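Local structure of ALKF (Bacillus cereus, 3ZBO) at residues E85-F88 with D89-I92; M158-M161 with V162-T165; R229-L232 with G233-R236; A176-N179 with F180-V184. The protein probably binds branched DNA such as Holliday junctions and is related to the HEAT-like repeat DNA glycosylases AlkC and AlkD, though its cellular function is unknown. One frame throughout, in Å; residues are numbered along the deposited sequence.

Contact 1. Residues E85-F88 with D89-I92; sequences ESDF and DRWI
Asp87 and Arg90 run side by side on helix 85-94, pointing the same way, and their ends join in a salt bridge. Arg90 NH2 gives a nearly straight bond of 2.9 Å to Asp87 OD1, with the carboxylate oxygen lying in the guanidinium plane. The match is one-sided: the arginine nitrogen stands well above the carboxylate plane, the two flat groups being turned 73° apart. A bend at chi3 (-64°) brings the arginine chain back toward Asp87 of the preceding turn and sets one guanidinium face above Asp87 O. A water reinforces the pair, accepting from Arg90 NE at 2.9 Å and donating to Asp87 OD1.

Glu85 and Asp89, one turn apart, carry like charges with their carboxylates nearly perpendicular; Glu85 OE2 and Asp89 OD2 are 4.1 Å apart. One water donates to both oxygens, and Lys121 pairs with Glu85 while Trp122 NE1 bonds to Asp89, which probably eases the repulsion.

Beyond this polar edge, Phe88 and Ile92 turn into the helical core against helices 98-110 and 115-124. On another side, Glu60 holds both Arg90 and Trp91, whose ring stacks on Tyr63.

Contact 2. Residues M158-M161 with V162-T165; sequences MLEM and VKDT
Glu160 with Lys163 and Thr165 with the carbonyl of Met161 are local contacts within one helix, set in the C-terminal half of helix 152-165 in the mostly helical fold of this AlkD-like protein. Met158, Leu159 and Val162 form the inward side, packing against helix 171-187, while Glu160, Met161, Lys163 and Asp164 lie nearer the surface.

Glu160 and Lys163 extend side by side in the same direction. The glutamate bends at chi2 and the lysine at chi3 (88°), which brings the lysine end alongside the carboxylate. Lys163 NZ forms a rather long salt bridge of 3.3 Å to Glu160 OE1, with Lys163 CE packed still closer to that oxygen. The other carboxylate oxygen, OE2, pairs with Lys194 of helix 192-202, so the glutamate links two helices. A water donates to both Glu160 OE1 and Asp164 OD2, bridging two acidic groups.

Thr165 OG1 donates to Met161 O at 2.7 Å, approaching from 42° above the carbonyl plane. The backbone N of Thr165 reaches the same oxygen only weakly, at an N-H...O angle of 122°.

The threonine hydroxyl thus supplements the weak bond from Thr165 N, which also bonds Val162 O, while two lysines probably stabilise the negative charge of Glu160 beside Asp164.

Contact 3. Residues R229-L232 with G233-R236; sequences RGRL and GFKR
Arg231 turns sharply at chi2 (-79°), which lays its chain alongside Phe234, while chi1 of Phe234 (-170°) sets the ring anti to its own backbone nitrogen and against the arginine chain. The two side chains then run together, pointing the same way. Arg231 CD sits over the ring face, 3.6 Å from the centroid of the Phe234 ring, a CH-pi contact close to the ring normal. Further along, the guanidinium lies almost flat on the same ring, the planes 22° apart, and Arg231 CZ stands 4.2 Å from the Phe234 ring centroid in a cation-pi stack. The overlap is displaced, so that Phe234 CE1 lies over one face of the guanidinium, towards its rim.

The backbone between them is a type II beta turn from Arg231 to Phe234, closed by Phe234 N donating to Arg231 O at 3.0 Å. Gly233 has a positive phi, as is usual for glycine at the third position of a type II turn. Just upstream, Gly230 ends helix 219-228 in a Schellman motif.

Several neighbours tie this surface turn to the helices. Glu226 pairs with Arg229 and, in one of the two conformers of that residue, with Arg236; its side chain also touches Arg231. Elsewhere, Gly233 shares a backbone hydrogen bond with Ile186, and Ser187 OG bonds to Phe234 O.

Contact 4. Residues A176-N179 with F180-V184; sequences AMNN and FLNTV
Asn178 with Asn182 and Asn179 with Thr183 lie one turn apart on helix 171-187, where carbonyl oxygens take a side-chain donor as well as a backbone one. Thr183 OG1 donates to Asn179 O at 2.8 Å from well above the carbonyl plane, while Thr183 N comes in at 2.8 Å to Asn179 O. With its OG1 beside the backbone nitrogen (chi1 -62°), the threonine folds back onto the preceding turn.

By contrast, the tightly packed part is apolar. Leu181 lies against Leu159 and Val162 of helix 152-165, and Phe180 meets Met158 there and makes an edge-to-face contact with Trp135 of helix 128-144. Val184 CG2 covers one face of the Phe180 ring. This packing of successive, roughly antiparallel helices is consistent with the HEAT-like repeat fold of the family.

The asparagine pair is joined by longer bonds. Asn182 ND2 reaches Asn178 O at 3.2 Å, and the backbone N of Asn182 reaches that oxygen from the opposite face of its plane. The two amides are turned 76° apart. A water donates to Asn178 OD1 at 2.9 Å and accepts only weakly from Asn182 ND2, and both asparagine side chains touch Ala219 of helix 219-228.

Contacts 2 and 4 are the pair that touch. Helices 152-165 and 171-187 follow one another in the chain, and the centres of the two contacts lie about 11 Å apart; Val162 CG1 meets Leu181 CD2 at 3.5 Å and Met158 CB meets Phe180 CZ at 3.7 Å. Contact 3 comes within about 6 Å of contact 4 by nearest atoms without touching it. Ile186 and Ser187, at the end of the helix of contact 4, hold the turn of contact 3. Contact 1 stands apart, across the chain's centre from contacts 3 and 4, its centre about 23 Å from that of contact 4. None of the four contacts includes a bound ligand.

Contact 1. Residues E85-F88 with D89-I92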
# COMPACT_ATOMS: atom_id res chain seq x y z
N GLU A 85 4.97 -0.33 -17.08
CA GLU A 85 4.02 -1.32 -16.64
C GLU A 85 4.71 -2.69 -16.42
O GLU A 85 4.43 -3.41 -15.43
CB GLU A 85 2.80 -1.40 -17.62
CG GLU A 85 1.84 -2.45 -17.22
CD GLU A 85 0.55 -2.38 -18.05
OE1 GLU A 85 0.35 -1.36 -18.76
OE2 GLU A 85 -0.24 -3.32 -17.96
N SER A 86 5.61 -3.12 -17.37
CA SER A 86 6.25 -4.40 -17.25
C SER A 86 7.08 -4.43 -15.94
O SER A 86 7.12 -5.45 -15.30
CB SER A 86 7.14 -4.66 -18.53
OG SER A 86 7.90 -5.82 -18.28
N ASP A 87 7.71 -3.30 -15.60
CA ASP A 87 8.52 -3.25 -14.40
C ASP A 87 7.62 -3.46 -13.17
O ASP A 87 7.97 -4.24 -12.26
CB ASP A 87 9.22 -1.92 -14.22
CG ASP A 87 10.33 -1.66 -15.30
OD1 ASP A 87 10.95 -2.65 -15.77
OD2 ASP A 87 10.57 -0.45 -15.63
N PHE A 88 6.50 -2.72 -13.14
CA PHE A 88 5.59 -2.92 -11.99
C PHE A 88 5.03 -4.32 -11.93
O PHE A 88 4.89 -4.87 -10.80
CB PHE A 88 4.47 -1.89 -12.03
CG PHE A 88 4.92 -0.55 -11.52
CD1 PHE A 88 5.13 -0.36 -10.12
CD2 PHE A 88 5.07 0.49 -12.37
CE1 PHE A 88 5.64 0.92 -9.67
CE2 PHE A 88 5.56 1.77 -11.93
CZ PHE A 88 5.84 1.95 -10.54
N ASP A 89 4.77 -4.97 -13.09
CA ASP A 89 4.28 -6.34 -13.02
C ASP A 89 5.34 -7.27 -12.48
O ASP A 89 5.05 -8.19 -11.71
CB ASP A 89 3.90 -6.79 -14.47
CG ASP A 89 2.58 -6.17 -14.94
OD1 ASP A 89 1.82 -5.77 -14.07
OD2 ASP A 89 2.31 -6.02 -16.16
N ARG A 90 6.65 -7.02 -12.76
CA ARG A 90 7.68 -7.81 -12.09
C ARG A 90 7.68 -7.63 -10.58
O ARG A 90 7.77 -8.60 -9.81
CB ARG A 90 9.12 -7.48 -12.60
CG ARG A 90 9.28 -7.88 -14.06
CD ARG A 90 10.77 -7.68 -14.55
NE ARG A 90 11.12 -6.26 -14.52
CZ ARG A 90 11.76 -5.59 -13.52
NH1 ARG A 90 12.16 -6.16 -12.37
NH2 ARG A 90 11.92 -4.28 -13.64
N TRP A 91 7.55 -6.39 -10.19
CA TRP A 91 7.63 -6.10 -8.73
C TRP A 91 6.40 -6.74 -8.04
O TRP A 91 6.55 -7.38 -7.00
CB TRP A 91 7.65 -4.57 -8.47
CG TRP A 91 9.06 -4.00 -8.63
CD1 TRP A 91 9.94 -4.25 -9.64
CD2 TRP A 91 9.62 -2.96 -7.83
NE1 TRP A 91 11.10 -3.45 -9.44
CE2 TRP A 91 10.92 -2.72 -8.31
CE3 TRP A 91 9.18 -2.29 -6.70
CZ2 TRP A 91 11.78 -1.73 -7.75
CZ3 TRP A 91 10.09 -1.35 -6.05
CH2 TRP A 91 11.37 -1.15 -6.57
N ILE A 92 5.20 -6.61 -8.63
CA ILE A 92 4.08 -7.22 -7.92
C ILE A 92 4.19 -8.74 -7.90
O ILE A 92 3.75 -9.39 -6.93
CB ILE A 92 2.72 -6.74 -8.48
CG1 ILE A 92 1.56 -6.96 -7.48
CG2 ILE A 92 2.34 -7.47 -9.84
CD1 ILE A 92 1.73 -6.20 -6.12
O HOH W 1 0.05 -5.85 -17.12
O HOH W 2 10.26 -5.14 -17.00

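Contact 2. Residues M158-M161 with V162-T165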
# COMPACT_ATOMS: atom_id res chain seq x y z
N MET A 158 -16.50 2.20 -8.24
CA MET A 158 -15.61 1.47 -7.35
C MET A 158 -16.20 1.31 -5.95
O MET A 158 -16.09 0.20 -5.35
CB MET A 158 -14.24 2.16 -7.29
CG MET A 158 -13.48 2.00 -8.62
SD MET A 158 -12.04 3.00 -8.67
CE MET A 158 -10.93 2.06 -7.61
N LEU A 159 -16.86 2.34 -5.42
CA LEU A 159 -17.49 2.17 -4.10
C LEU A 159 -18.57 1.08 -4.15
O LEU A 159 -18.75 0.30 -3.20
CB LEU A 159 -18.18 3.48 -3.65
CG LEU A 159 -17.21 4.57 -3.23
CD1 LEU A 159 -17.97 5.92 -3.03
CD2 LEU A 159 -16.52 4.20 -1.94
N GLU A 160 -19.37 1.10 -5.28
CA GLU A 160 -20.40 0.07 -5.41
C GLU A 160 -19.83 -1.33 -5.53
O GLU A 160 -20.38 -2.26 -4.92
CB GLU A 160 -21.24 0.36 -6.64
CG GLU A 160 -22.17 1.53 -6.50
CD GLU A 160 -23.21 1.36 -5.43
OE1 GLU A 160 -23.75 0.25 -5.25
OE2 GLU A 160 -23.55 2.34 -4.73
N MET A 161 -18.67 -1.46 -6.18
CA MET A 161 -17.99 -2.74 -6.27
C MET A 161 -17.54 -3.20 -4.88
O MET A 161 -17.71 -4.36 -4.51
CB MET A 161 -16.85 -2.64 -7.25
CG MET A 161 -16.13 -3.92 -7.40
SD MET A 161 -17.12 -5.19 -8.18
CE MET A 161 -17.76 -4.30 -9.59
N VAL A 162 -17.02 -2.28 -4.09
CA VAL A 162 -16.66 -2.68 -2.75
C VAL A 162 -17.92 -3.10 -1.95
O VAL A 162 -17.94 -4.18 -1.34
CB VAL A 162 -15.97 -1.50 -1.98
CG1 VAL A 162 -15.80 -1.87 -0.46
CG2 VAL A 162 -14.65 -1.18 -2.60
N LYS A 163 -19.01 -2.32 -1.98
CA LYS A 163 -20.26 -2.70 -1.31
C LYS A 163 -20.72 -4.13 -1.73
O LYS A 163 -21.09 -4.94 -0.87
CB LYS A 163 -21.39 -1.71 -1.67
CG LYS A 163 -22.76 -2.01 -1.00
CD LYS A 163 -23.80 -1.01 -1.54
CE LYS A 163 -24.41 -1.56 -2.79
NZ LYS A 163 -25.81 -1.03 -2.99
N ASP A 164 -20.66 -4.37 -3.03
CA ASP A 164 -21.27 -5.60 -3.57
C ASP A 164 -20.41 -6.79 -3.33
O ASP A 164 -20.98 -7.94 -3.26
CB ASP A 164 -21.52 -5.47 -5.04
CG ASP A 164 -22.71 -4.51 -5.36
OD1 ASP A 164 -23.51 -4.21 -4.50
OD2 ASP A 164 -22.72 -4.01 -6.52
N THR A 165 -19.09 -6.62 -3.14
CA THR A 165 -18.19 -7.77 -3.24
C THR A 165 -17.13 -7.89 -2.14
O THR A 165 -16.46 -8.96 -2.01
CB THR A 165 -17.39 -7.82 -4.55
OG1 THR A 165 -16.39 -6.75 -4.64
CG2 THR A 165 -18.33 -7.67 -5.83
O HOH W 3 -24.30 -2.14 -7.15

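Contact 3. Residues R229-L232 with G233-R236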
# COMPACT_ATOMS: atom_id res chain seq x y z
N ARG A 229 -11.89 14.45 14.35
CA ARG A 229 -10.64 15.14 14.36
C ARG A 229 -10.68 16.33 13.38
O ARG A 229 -9.69 17.04 13.24
CB ARG A 229 -9.49 14.16 13.94
CG ARG A 229 -9.26 12.98 14.89
CD ARG A 229 -8.25 11.93 14.24
NE ARG A 229 -8.11 10.69 15.05
CZ ARG A 229 -8.22 9.42 14.59
NH1 ARG A 229 -8.42 9.12 13.29
NH2 ARG A 229 -8.09 8.41 15.45
N GLY A 230 -11.76 16.52 12.62
CA GLY A 230 -11.92 17.65 11.71
C GLY A 230 -11.23 17.41 10.38
O GLY A 230 -10.91 18.36 9.65
N ARG A 231 -10.94 16.12 10.10
CA ARG A 231 -10.16 15.81 8.86
C ARG A 231 -10.92 15.59 7.59
O ARG A 231 -10.31 15.14 6.60
CB ARG A 231 -9.37 14.53 9.12
CG ARG A 231 -8.25 14.70 10.12
CD ARG A 231 -7.08 15.33 9.52
NE ARG A 231 -5.91 15.39 10.40
CZ ARG A 231 -5.28 16.50 10.84
NH1 ARG A 231 -5.63 17.76 10.47
NH2 ARG A 231 -4.21 16.34 11.62
N LEU A 232 -12.18 15.86 7.51
CA LEU A 232 -12.86 15.81 6.16
C LEU A 232 -12.18 16.65 5.15
O LEU A 232 -11.92 17.89 5.40
CB LEU A 232 -14.28 16.34 6.32
CG LEU A 232 -15.13 16.36 5.06
CD1 LEU A 232 -15.32 14.95 4.53
CD2 LEU A 232 -16.57 16.79 5.38
N GLY A 233 -11.81 16.06 3.98
CA GLY A 233 -11.08 16.75 2.93
C GLY A 233 -9.56 16.62 3.01
O GLY A 233 -8.84 17.07 2.10
N PHE A 234 -9.00 16.12 4.12
CA PHE A 234 -7.62 16.06 4.35
C PHE A 234 -7.00 15.08 3.38
O PHE A 234 -7.52 13.94 3.25
CB PHE A 234 -7.40 15.47 5.79
CG PHE A 234 -6.00 15.55 6.29
CD1 PHE A 234 -5.47 16.73 6.73
CD2 PHE A 234 -5.19 14.40 6.36
CE1 PHE A 234 -4.15 16.81 7.25
CE2 PHE A 234 -3.88 14.44 6.84
CZ PHE A 234 -3.34 15.69 7.29
N LYS A 235 -5.91 15.50 2.80
CA LYS A 235 -5.15 14.52 1.97
C LYS A 235 -3.72 14.38 2.49
O LYS A 235 -3.07 15.38 2.67
CB LYS A 235 -5.12 14.99 0.54
CG LYS A 235 -6.40 14.95 -0.20
CD LYS A 235 -6.23 15.65 -1.51
CE LYS A 235 -7.49 15.56 -2.26
NZ LYS A 235 -7.68 14.21 -3.03
N ARG A 236 -3.40 13.13 2.81
CA ARG A 236 -2.13 12.71 3.40
C ARG A 236 -1.27 11.98 2.34
O ARG A 236 -1.62 10.91 1.98
CB ARG A 236 -2.40 11.79 4.63
CG ARG A 236 -3.38 10.61 4.40
CD ARG A 236 -4.68 10.84 5.16
NE ARG A 236 -4.58 10.44 6.55
CZ ARG A 236 -5.63 10.14 7.29
NH1 ARG A 236 -6.84 10.20 6.74
NH2 ARG A 236 -5.48 9.78 8.56

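Contact 4. Residues A176-N179 with F180-V184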
# COMPACT_ATOMS: atom_id res chain seq x y z
N ALA A 176 -7.64 -3.92 1.80
CA ALA A 176 -7.40 -2.77 0.95
C ALA A 176 -8.68 -2.12 0.47
O ALA A 176 -8.73 -0.85 0.37
CB ALA A 176 -6.55 -3.22 -0.32
N MET A 177 -9.72 -2.90 0.20
CA MET A 177 -11.02 -2.27 -0.21
C MET A 177 -11.57 -1.47 1.01
O MET A 177 -12.22 -0.44 0.80
CB MET A 177 -11.99 -3.42 -0.55
CG MET A 177 -11.69 -3.99 -1.89
SD MET A 177 -12.95 -5.37 -2.01
CE MET A 177 -13.14 -5.47 -3.80
N ASN A 178 -11.38 -2.00 2.24
CA ASN A 178 -11.83 -1.23 3.40
C ASN A 178 -11.10 0.12 3.54
O ASN A 178 -11.77 1.14 3.88
CB ASN A 178 -11.67 -2.11 4.68
CG ASN A 178 -12.37 -1.51 5.89
OD1 ASN A 178 -11.69 -0.93 6.78
ND2 ASN A 178 -13.64 -1.71 5.93
N ASN A 179 -9.79 0.04 3.29
CA ASN A 179 -8.97 1.27 3.29
C ASN A 179 -9.56 2.21 2.20
O ASN A 179 -9.68 3.45 2.47
CB ASN A 179 -7.48 0.84 3.08
CG ASN A 179 -6.52 1.99 3.21
OD1 ASN A 179 -6.89 3.03 3.75
ND2 ASN A 179 -5.24 1.75 2.85
N PHE A 180 -9.93 1.68 1.05
CA PHE A 180 -10.47 2.56 0.02
C PHE A 180 -11.77 3.24 0.54
O PHE A 180 -11.95 4.44 0.27
CB PHE A 180 -10.66 1.69 -1.27
CG PHE A 180 -11.27 2.46 -2.43
CD1 PHE A 180 -10.44 3.18 -3.28
CD2 PHE A 180 -12.63 2.41 -2.62
CE1 PHE A 180 -10.98 3.86 -4.39
CE2 PHE A 180 -13.19 3.09 -3.72
CZ PHE A 180 -12.36 3.84 -4.62
N LEU A 181 -12.68 2.53 1.17
CA LEU A 181 -13.90 3.16 1.73
C LEU A 181 -13.51 4.29 2.66
O LEU A 181 -14.05 5.39 2.55
CB LEU A 181 -14.76 2.17 2.58
CG LEU A 181 -15.28 0.98 1.80
CD1 LEU A 181 -16.25 0.33 2.83
CD2 LEU A 181 -16.16 1.44 0.51
N ASN A 182 -12.58 4.02 3.59
CA ASN A 182 -12.18 5.08 4.50
C ASN A 182 -11.56 6.24 3.84
O ASN A 182 -11.87 7.36 4.18
CB ASN A 182 -11.08 4.55 5.42
CG ASN A 182 -11.56 3.90 6.62
OD1 ASN A 182 -11.77 4.62 7.65
ND2 ASN A 182 -11.40 2.59 6.69
N THR A 183 -10.75 6.00 2.81
CA THR A 183 -9.96 7.06 2.17
C THR A 183 -10.88 7.89 1.31
O THR A 183 -10.73 9.13 1.28
CB THR A 183 -8.82 6.44 1.34
OG1 THR A 183 -7.98 5.71 2.23
CG2 THR A 183 -7.98 7.61 0.76
N VAL A 184 -11.80 7.26 0.56
CA VAL A 184 -12.77 8.07 -0.27
C VAL A 184 -13.56 8.95 0.71
O VAL A 184 -13.75 10.15 0.46
CB VAL A 184 -13.72 7.17 -1.09
CG1 VAL A 184 -14.82 8.09 -1.75
CG2 VAL A 184 -12.89 6.43 -2.21
O HOH W 4 -11.39 0.57 9.29